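Putative glycosyltransferase (Mannosyltransferase) involved in glycosylating the PBCV-1 major capsid protein (Paramecium bursaria Chlorella virus 1, PDB 2P6W) probably transfers a sugar from a UDP-sugar, with a manganese ion bound, in glycosylating the viral major capsid protein Vp54. Local coordinates at residues Ile105-Phe110 with Glu133-Val138; Phe57-Ile62 with Phe76-Ser81. All coordinates share one frame; numbering follows the deposited sequence.

In the fold
Contact 2 comes first along the chain and closes before contact 1 opens. Their centres lie about 11 Å apart, and both reach the six-stranded mixed sheet of this N-terminal domain, which belongs to the GT-A clan. In contact 2, helix 59-69 meets strand 75-79, whose end leads into the manganese site. In contact 1, helix 132-140 meets strand 107-110, with strand 124-128 between the two sheet strands. The two helices also meet: E135 OE1 and S60 OG are 2.7 Å apart, a probable hydrogen bond, and V138 packs on S60. The polar contact of Y107 with E135 is thus tied to the helix that carries R59, a UDP-glucose-binding residue, although no nucleotide sugar is bound here.

Contact 1 of 2, residues Ile105-Phe110 with Glu133-Val138; sequences ILYHTF and EIEKIV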
ATOM      1  N   ILE A 105     -13.085 -12.536  -1.688  1.00 23.58           N
ATOM      2  CA  ILE A 105     -11.981 -11.839  -1.003  1.00 23.21           C
ATOM      3  C   ILE A 105     -12.167 -10.315  -0.988  1.00 22.94           C
ATOM      4  O   ILE A 105     -12.475  -9.712  -2.029  1.00 23.77           O
ATOM      5  CB  ILE A 105     -10.608 -12.240  -1.603  1.00 22.70           C
ATOM      6  CG1 ILE A 105     -10.428 -13.764  -1.551  1.00 22.14           C
ATOM      7  CG2 ILE A 105      -9.458 -11.539  -0.852  1.00 24.20           C
ATOM      8  CD1 ILE A 105     -10.624 -14.383  -0.144  1.00 21.90           C
ATOM      9  N   LEU A 106     -11.998  -9.720   0.207  1.00 22.53           N
ATOM     10  CA  LEU A 106     -12.064  -8.264   0.422  1.00 21.77           C
ATOM     11  C   LEU A 106     -10.680  -7.633   0.591  1.00 21.65           C
ATOM     12  O   LEU A 106     -10.507  -6.470   0.266  1.00 21.18           O
ATOM     13  CB  LEU A 106     -12.915  -7.918   1.644  1.00 21.87           C
ATOM     14  CG  LEU A 106     -14.419  -8.209   1.609  1.00 21.46           C
ATOM     15  CD1 LEU A 106     -14.972  -8.116   3.020  1.00 22.32           C
ATOM     16  CD2 LEU A 106     -15.187  -7.294   0.670  1.00 21.58           C
ATOM     17  N   TYR A 107      -9.710  -8.395   1.105  1.00 20.84           N
ATOM     18  CA  TYR A 107      -8.349  -7.874   1.297  1.00 20.99           C
ATOM     19  C   TYR A 107      -7.303  -8.875   0.871  1.00 20.54           C
ATOM     20  O   TYR A 107      -7.398 -10.035   1.235  1.00 20.57           O
ATOM     21  CB  TYR A 107      -8.107  -7.612   2.790  1.00 21.17           C
ATOM     22  CG  TYR A 107      -8.718  -6.340   3.330  1.00 21.75           C
ATOM     23  CD1 TYR A 107      -7.989  -5.145   3.352  1.00 21.24           C
ATOM     24  CD2 TYR A 107     -10.015  -6.329   3.832  1.00 21.67           C
ATOM     25  CE1 TYR A 107      -8.552  -3.964   3.836  1.00 21.02           C
ATOM     26  CE2 TYR A 107     -10.578  -5.170   4.319  1.00 19.84           C
ATOM     27  CZ  TYR A 107      -9.846  -3.989   4.309  1.00 21.34           C
ATOM     28  OH  TYR A 107     -10.422  -2.832   4.801  1.00 20.88           O
ATOM     29  N   HIS A 108      -6.306  -8.420   0.113  1.00 20.22           N
ATOM     30  CA  HIS A 108      -5.076  -9.173  -0.074  1.00 20.42           C
ATOM     31  C   HIS A 108      -3.958  -8.425   0.639  1.00 19.74           C
ATOM     32  O   HIS A 108      -3.761  -7.225   0.397  1.00 19.85           O
ATOM     33  CB  HIS A 108      -4.744  -9.300  -1.562  1.00 20.53           C
ATOM     34  CG  HIS A 108      -5.652 -10.235  -2.286  1.00 20.45           C
ATOM     35  ND1 HIS A 108      -6.786  -9.815  -2.940  1.00 23.67           N
ATOM     36  CD2 HIS A 108      -5.618 -11.578  -2.410  1.00 17.61           C
ATOM     37  CE1 HIS A 108      -7.414 -10.863  -3.442  1.00 19.74           C
ATOM     38  NE2 HIS A 108      -6.714 -11.942  -3.152  1.00 21.84           N
ATOM     39  N   THR A 109      -3.277  -9.116   1.558  1.00 19.96           N
ATOM     40  CA  THR A 109      -2.198  -8.534   2.348  1.00 19.66           C
ATOM     41  C   THR A 109      -0.970  -9.435   2.283  1.00 19.87           C
ATOM     42  O   THR A 109      -1.011 -10.516   1.671  1.00 20.23           O
ATOM     43  CB  THR A 109      -2.644  -8.322   3.830  1.00 19.61           C
ATOM     44  OG1 THR A 109      -3.053  -9.591   4.374  1.00 21.60           O
ATOM     45  CG2 THR A 109      -3.796  -7.329   3.880  1.00 20.94           C
ATOM     46  N   PHE A 110       0.119  -8.989   2.896  1.00 19.55           N
ATOM     47  CA  PHE A 110       1.427  -9.650   2.772  1.00 19.67           C
ATOM     48  C   PHE A 110       2.121  -9.742   4.104  1.00 19.74           C
ATOM     49  O   PHE A 110       2.102  -8.790   4.881  1.00 20.91           O
ATOM     50  CB  PHE A 110       2.301  -8.912   1.736  1.00 19.89           C
ATOM     51  CG  PHE A 110       1.585  -8.728   0.456  1.00 20.70           C
ATOM     52  CD1 PHE A 110       1.563  -9.757  -0.479  1.00 21.46           C
ATOM     53  CD2 PHE A 110       0.829  -7.582   0.226  1.00 21.64           C
ATOM     54  CE1 PHE A 110       0.819  -9.640  -1.648  1.00 21.83           C
ATOM     55  CE2 PHE A 110       0.090  -7.446  -0.928  1.00 22.82           C
ATOM     56  CZ  PHE A 110       0.073  -8.482  -1.877  1.00 21.96           C
ATOM     57  N   GLU A 133     -16.512   0.630   3.022  1.00 20.49           N
ATOM     58  CA  GLU A 133     -17.165   1.011   4.284  1.00 21.42           C
ATOM     59  C   GLU A 133     -16.355   0.511   5.477  1.00 21.20           C
ATOM     60  O   GLU A 133     -16.354   1.120   6.553  1.00 22.19           O
ATOM     61  CB  GLU A 133     -18.597   0.484   4.301  1.00 21.66           C
ATOM     62  CG  GLU A 133     -19.489   1.275   3.352  1.00 21.27           C
ATOM     63  CD  GLU A 133     -19.768   2.662   3.878  1.00 23.78           C
ATOM     64  OE1 GLU A 133     -20.173   2.777   5.057  1.00 24.04           O
ATOM     65  OE2 GLU A 133     -19.582   3.630   3.109  1.00 22.31           O
ATOM     66  N   ILE A 134     -15.640  -0.588   5.265  1.00 21.30           N
ATOM     67  CA  ILE A 134     -14.711  -1.087   6.282  1.00 20.81           C
ATOM     68  C   ILE A 134     -13.557  -0.126   6.491  1.00 21.10           C
ATOM     69  O   ILE A 134     -13.194   0.172   7.633  1.00 21.77           O
ATOM     70  CB  ILE A 134     -14.158  -2.474   5.925  1.00 20.72           C
ATOM     71  CG1 ILE A 134     -15.306  -3.494   5.935  1.00 20.09           C
ATOM     72  CG2 ILE A 134     -13.036  -2.852   6.898  1.00 20.07           C
ATOM     73  CD1 ILE A 134     -14.896  -4.915   5.544  1.00 21.70           C
ATOM     74  N   GLU A 135     -12.983   0.370   5.395  1.00 20.41           N
ATOM     75  CA  GLU A 135     -11.894   1.341   5.522  1.00 20.19           C
ATOM     76  C   GLU A 135     -12.361   2.606   6.256  1.00 20.46           C
ATOM     77  O   GLU A 135     -11.599   3.228   6.995  1.00 21.03           O
ATOM     78  CB  GLU A 135     -11.334   1.683   4.159  1.00 20.23           C
ATOM     79  CG  GLU A 135     -10.540   0.521   3.565  1.00 20.61           C
ATOM     80  CD  GLU A 135      -9.181   0.372   4.242  1.00 21.72           C
ATOM     81  OE1 GLU A 135      -8.495   1.392   4.434  1.00 22.47           O
ATOM     82  OE2 GLU A 135      -8.788  -0.755   4.590  1.00 23.29           O
ATOM     83  N   LYS A 136     -13.615   2.989   6.046  1.00 20.26           N
ATOM     84  CA  LYS A 136     -14.168   4.113   6.781  1.00 21.13           C
ATOM     85  C   LYS A 136     -14.105   3.858   8.287  1.00 20.95           C
ATOM     86  O   LYS A 136     -13.773   4.763   9.061  1.00 21.02           O
ATOM     87  CB  LYS A 136     -15.614   4.403   6.371  1.00 21.68           C
ATOM     88  CG  LYS A 136     -15.761   5.116   5.050  1.00 22.21           C
ATOM     89  CD  LYS A 136     -17.222   5.518   4.816  1.00 23.59           C
ATOM     90  CE  LYS A 136     -17.469   6.085   3.422  1.00 25.47           C
ATOM     91  NZ  LYS A 136     -18.921   6.430   3.276  1.00 26.83           N
ATOM     92  N   ILE A 137     -14.403   2.624   8.694  1.00 21.04           N
ATOM     93  CA  ILE A 137     -14.294   2.265  10.101  1.00 20.86           C
ATOM     94  C   ILE A 137     -12.841   2.277  10.576  1.00 20.75           C
ATOM     95  O   ILE A 137     -12.538   2.799  11.654  1.00 20.96           O
ATOM     96  CB  ILE A 137     -14.958   0.889  10.391  1.00 21.50           C
ATOM     97  CG1 ILE A 137     -16.455   0.944  10.066  1.00 23.26           C
ATOM     98  CG2 ILE A 137     -14.748   0.506  11.832  1.00 21.79           C
ATOM     99  CD1 ILE A 137     -17.220   1.943  10.889  1.00 25.28           C
ATOM    100  N   VAL A 138     -11.931   1.762   9.750  1.00 20.02           N
ATOM    101  CA  VAL A 138     -10.516   1.762  10.114  1.00 19.30           C
ATOM    102  C   VAL A 138     -10.078   3.196  10.383  1.00 19.43           C
ATOM    103  O   VAL A 138      -9.465   3.474  11.397  1.00 20.37           O
ATOM    104  CB  VAL A 138      -9.655   1.196   8.999  1.00 19.81           C
ATOM    105  CG1 VAL A 138      -8.151   1.403   9.294  1.00 20.76           C
ATOM    106  CG2 VAL A 138      -9.948  -0.283   8.823  1.00 20.15           C
TER
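L106 meets I134, and Y107 meets I134 and E135, where strand 107-110 of the mixed GT-A sheet faces helix 132-140. L106 lies just before the strand. Its CD1 methyl reaches CD1 of I134 at 4.1 Å, and the two side chains cross at about a right angle. Y107, the first residue of the strand, carries most of the contact. With CG beside the backbone N and anti to the carbonyl carbon (chi1 -78°), the ring reaches out to the helix, and its hydroxyl end lies between two neighbouring helix residues. The CG2 branch of I134 sits at the ring edge, 3.4 Å from Y107 OH. E135 takes the bond: Y107 OH donates to E135 OE2 at 2.7 Å. The E135 chain is bent at chi2 (-75°), and this bend turns the carboxylate to the Y107 hydroxyl. The acceptor lies in the ring plane, while ring and carboxylate planes are 50° apart.

E135 is buried, but both its oxygens have partners. OE2 also forms a salt bridge with K125 of strand 124-128, and OE1 is satisfied by the neighbouring helix 59-69. The lysine would be expected to favour the charged carboxylate. V161 of helix 153-164 touches both Y107 and I134, so a second helix packs against this junction. Y107 OH meets E135 OE2 on its anti lone pair, the one away from OE1.

Contact 2 of 2, residues Phe57-Ile62 with Phe76-Ser81; sequences FRRSWI and FLWLDS. With MN (manganese (II) ion), chain B.
The manganese site of this GT-A domain lies at the end of strand 75-79, where D80 and D82 form a DxD motif. Here R59, on helix 59-69, meets W78 and D80; R59 and D80 are UDP-glucose-binding residues, but this model holds no nucleotide sugar. D80 OD2 holds the manganese at 2.1 Å, and D82 and H195 are its other protein ligands. The W78 indole packs against helix 59-69. R59 CB stands over its six-membered ring, 3.5 Å from the centroid and 8° off the normal, a CH-pi contact. I62 adds its CD1 methyl at 3.8 Å from W78 CZ3.

The R59 chain runs across the indole toward D80. The guanidinium turns one face to W78 NE1, its plane 36° from the indole. R59 NH1 forms a salt bridge with D80 OD1 at 3.2 Å, guanidinium and carboxylate planes almost perpendicular. A water at the guanidinium edge accepts from R59 NH1 and donates to D80 OD2 at 2.7 Å. R59 NE bonds to H56 O, just before the segment.

W78 NE1 donates to D80 OD1 at 2.9 Å, with an N-H...O angle of 167°, nearly in the indole plane. OD1 is thus gripped by the indole and the arginine, while OD2 binds the manganese and accepts from the water. W78 and R59 act as a second shell that, with the metal bond, probably restricts rotation of the carboxylate.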
ATOM      1  N   PHE A  57      -2.610   6.173   9.624  1.00 22.70           N
ATOM      2  CA  PHE A  57      -4.010   5.872   9.319  1.00 22.15           C
ATOM      3  C   PHE A  57      -4.514   6.581   8.074  1.00 22.16           C
ATOM      4  O   PHE A  57      -5.546   6.199   7.529  1.00 22.05           O
ATOM      5  CB  PHE A  57      -4.913   6.252  10.483  1.00 21.95           C
ATOM      6  CG  PHE A  57      -5.085   5.164  11.510  1.00 21.50           C
ATOM      7  CD1 PHE A  57      -6.091   4.202  11.346  1.00 21.94           C
ATOM      8  CD2 PHE A  57      -4.277   5.119  12.651  1.00 21.76           C
ATOM      9  CE1 PHE A  57      -6.276   3.198  12.292  1.00 22.53           C
ATOM     10  CE2 PHE A  57      -4.458   4.105  13.613  1.00 19.56           C
ATOM     11  CZ  PHE A  57      -5.475   3.152  13.423  1.00 20.90           C
ATOM     12  N   ARG A  58      -3.798   7.618   7.638  1.00 21.92           N
ATOM     13  CA  ARG A  58      -4.298   8.455   6.541  1.00 22.83           C
ATOM     14  C   ARG A  58      -4.644   7.681   5.260  1.00 21.97           C
ATOM     15  O   ARG A  58      -5.544   8.093   4.522  1.00 21.88           O
ATOM     16  CB  ARG A  58      -3.358   9.626   6.229  1.00 23.15           C
ATOM     17  CG  ARG A  58      -4.078  10.737   5.473  1.00 25.73           C
ATOM     18  CD  ARG A  58      -3.305  12.030   5.452  1.00 28.24           C
ATOM     19  NE  ARG A  58      -4.190  13.156   5.132  1.00 30.96           N
ATOM     20  CZ  ARG A  58      -4.021  13.988   4.107  1.00 31.92           C
ATOM     21  NH1 ARG A  58      -2.983  13.861   3.301  1.00 30.27           N
ATOM     22  NH2 ARG A  58      -4.887  14.973   3.912  1.00 31.86           N
ATOM     23  N   ARG A  59      -3.962   6.563   4.998  1.00 22.19           N
ATOM     24  CA  ARG A  59      -4.284   5.720   3.836  1.00 21.81           C
ATOM     25  C   ARG A  59      -5.776   5.315   3.783  1.00 22.07           C
ATOM     26  O   ARG A  59      -6.353   5.181   2.701  1.00 22.65           O
ATOM     27  CB  ARG A  59      -3.404   4.483   3.828  1.00 21.74           C
ATOM     28  CG  ARG A  59      -3.632   3.573   4.997  1.00 21.35           C
ATOM     29  CD  ARG A  59      -2.473   2.572   5.118  1.00 22.71           C
ATOM     30  NE  ARG A  59      -1.309   3.263   5.658  1.00 22.08           N
ATOM     31  CZ  ARG A  59      -0.069   2.793   5.619  1.00 26.73           C
ATOM     32  NH1 ARG A  59       0.177   1.621   5.051  1.00 24.80           N
ATOM     33  NH2 ARG A  59       0.927   3.508   6.137  1.00 25.40           N
ATOM     34  N   SER A  60      -6.393   5.127   4.951  1.00 21.46           N
ATOM     35  CA  SER A  60      -7.797   4.707   5.015  1.00 22.21           C
ATOM     36  C   SER A  60      -8.763   5.878   4.810  1.00 22.88           C
ATOM     37  O   SER A  60      -9.981   5.682   4.653  1.00 23.22           O
ATOM     38  CB  SER A  60      -8.083   3.985   6.335  1.00 22.31           C
ATOM     39  OG  SER A  60      -7.304   2.809   6.427  1.00 23.38           O
ATOM     40  N   TRP A  61      -8.218   7.096   4.839  1.00 22.54           N
ATOM     41  CA  TRP A  61      -8.956   8.288   4.439  1.00 23.06           C
ATOM     42  C   TRP A  61      -8.758   8.540   2.939  1.00 22.76           C
ATOM     43  O   TRP A  61      -9.723   8.844   2.219  1.00 23.51           O
ATOM     44  CB  TRP A  61      -8.498   9.489   5.272  1.00 23.24           C
ATOM     45  CG  TRP A  61      -9.192  10.789   4.955  1.00 23.02           C
ATOM     46  CD1 TRP A  61     -10.366  11.236   5.470  1.00 24.17           C
ATOM     47  CD2 TRP A  61      -8.723  11.807   4.065  1.00 23.54           C
ATOM     48  NE1 TRP A  61     -10.675  12.474   4.945  1.00 23.99           N
ATOM     49  CE2 TRP A  61      -9.685  12.838   4.071  1.00 25.16           C
ATOM     50  CE3 TRP A  61      -7.603  11.928   3.220  1.00 24.48           C
ATOM     51  CZ2 TRP A  61      -9.548  13.995   3.298  1.00 24.80           C
ATOM     52  CZ3 TRP A  61      -7.464  13.088   2.463  1.00 23.17           C
ATOM     53  CH2 TRP A  61      -8.441  14.101   2.502  1.00 23.24           C
ATOM     54  N   ILE A  62      -7.515   8.398   2.472  1.00 22.76           N
ATOM     55  CA  ILE A  62      -7.181   8.605   1.043  1.00 22.64           C
ATOM     56  C   ILE A  62      -7.942   7.639   0.124  1.00 23.35           C
ATOM     57  O   ILE A  62      -8.317   7.997  -1.003  1.00 23.18           O
ATOM     58  CB  ILE A  62      -5.654   8.544   0.785  1.00 22.48           C
ATOM     59  CG1 ILE A  62      -4.935   9.629   1.587  1.00 22.84           C
ATOM     60  CG2 ILE A  62      -5.301   8.651  -0.737  1.00 22.98           C
ATOM     61  CD1 ILE A  62      -3.440   9.414   1.637  1.00 23.86           C
ATOM     62  N   PHE A  76      -8.863  -1.522  -5.119  1.00 20.77           N
ATOM     63  CA  PHE A  76      -8.013  -0.390  -4.735  1.00 21.02           C
ATOM     64  C   PHE A  76      -6.711  -0.963  -4.232  1.00 22.07           C
ATOM     65  O   PHE A  76      -6.709  -1.946  -3.495  1.00 23.08           O
ATOM     66  CB  PHE A  76      -8.667   0.434  -3.626  1.00 20.78           C
ATOM     67  CG  PHE A  76      -9.914   1.132  -4.078  1.00 20.13           C
ATOM     68  CD1 PHE A  76      -9.847   2.395  -4.665  1.00 19.73           C
ATOM     69  CD2 PHE A  76     -11.154   0.510  -3.940  1.00 19.84           C
ATOM     70  CE1 PHE A  76     -10.996   3.031  -5.103  1.00 20.28           C
ATOM     71  CE2 PHE A  76     -12.321   1.151  -4.382  1.00 21.96           C
ATOM     72  CZ  PHE A  76     -12.231   2.414  -4.969  1.00 21.83           C
ATOM     73  N   LEU A  77      -5.601  -0.366  -4.650  1.00 21.27           N
ATOM     74  CA  LEU A  77      -4.292  -0.842  -4.218  1.00 21.18           C
ATOM     75  C   LEU A  77      -3.564   0.335  -3.575  1.00 21.07           C
ATOM     76  O   LEU A  77      -3.174   1.270  -4.268  1.00 21.40           O
ATOM     77  CB  LEU A  77      -3.504  -1.394  -5.421  1.00 21.26           C
ATOM     78  CG  LEU A  77      -2.041  -1.753  -5.150  1.00 21.44           C
ATOM     79  CD1 LEU A  77      -1.927  -2.747  -3.988  1.00 21.98           C
ATOM     80  CD2 LEU A  77      -1.380  -2.314  -6.394  1.00 22.12           C
ATOM     81  N   TRP A  78      -3.397   0.292  -2.254  1.00 20.37           N
ATOM     82  CA  TRP A  78      -2.604   1.301  -1.548  1.00 19.99           C
ATOM     83  C   TRP A  78      -1.122   0.944  -1.635  1.00 20.61           C
ATOM     84  O   TRP A  78      -0.769  -0.195  -1.332  1.00 21.09           O
ATOM     85  CB  TRP A  78      -2.985   1.358  -0.053  1.00 20.59           C
ATOM     86  CG  TRP A  78      -1.985   2.174   0.694  1.00 21.03           C
ATOM     87  CD1 TRP A  78      -0.903   1.724   1.401  1.00 20.83           C
ATOM     88  CD2 TRP A  78      -1.910   3.607   0.721  1.00 20.22           C
ATOM     89  NE1 TRP A  78      -0.168   2.788   1.876  1.00 21.36           N
ATOM     90  CE2 TRP A  78      -0.772   3.954   1.482  1.00 22.03           C
ATOM     91  CE3 TRP A  78      -2.700   4.634   0.181  1.00 20.00           C
ATOM     92  CZ2 TRP A  78      -0.395   5.287   1.709  1.00 20.74           C
ATOM     93  CZ3 TRP A  78      -2.333   5.967   0.421  1.00 20.94           C
ATOM     94  CH2 TRP A  78      -1.184   6.277   1.170  1.00 20.21           C
ATOM     95  N   LEU A  79      -0.279   1.907  -2.021  1.00 19.98           N
ATOM     96  CA  LEU A  79       1.181   1.774  -1.925  1.00 19.78           C
ATOM     97  C   LEU A  79       1.745   2.919  -1.105  1.00 20.08           C
ATOM     98  O   LEU A  79       1.457   4.099  -1.398  1.00 20.41           O
ATOM     99  CB  LEU A  79       1.822   1.856  -3.318  1.00 19.46           C
ATOM    100  CG  LEU A  79       1.370   0.838  -4.356  1.00 19.86           C
ATOM    101  CD1 LEU A  79       2.123   1.086  -5.661  1.00 21.87           C
ATOM    102  CD2 LEU A  79       1.516  -0.611  -3.897  1.00 21.76           C
ATOM    103  N   ASP A  80       2.556   2.600  -0.092  1.00 20.09           N
ATOM    104  CA  ASP A  80       3.294   3.644   0.648  1.00 20.26           C
ATOM    105  C   ASP A  80       4.101   4.464  -0.349  1.00 20.32           C
ATOM    106  O   ASP A  80       4.507   3.950  -1.398  1.00 19.55           O
ATOM    107  CB  ASP A  80       4.302   3.033   1.628  1.00 20.56           C
ATOM    108  CG  ASP A  80       3.664   2.505   2.900  1.00 21.98           C
ATOM    109  OD1 ASP A  80       2.426   2.589   3.047  1.00 21.58           O
ATOM    110  OD2 ASP A  80       4.426   1.997   3.754  1.00 20.79           O
ATOM    111  N   SER A  81       4.376   5.721  -0.026  1.00 19.64           N
ATOM    112  CA  SER A  81       5.235   6.525  -0.897  1.00 20.26           C
ATOM    113  C   SER A  81       6.690   6.042  -0.912  1.00 20.53           C
ATOM    114  O   SER A  81       7.498   6.515  -1.728  1.00 20.33           O
ATOM    115  CB  SER A  81       5.173   8.010  -0.508  1.00 20.64           C
ATOM    116  OG  SER A  81       5.497   8.174   0.867  1.00 21.51           O
TER
HETATM  117 MN    MN B 214       6.551   1.870   4.073  1.00 22.11          MN
HETATM  118  O   HOH W   1       2.931   1.331   5.902  1.00 30.73           O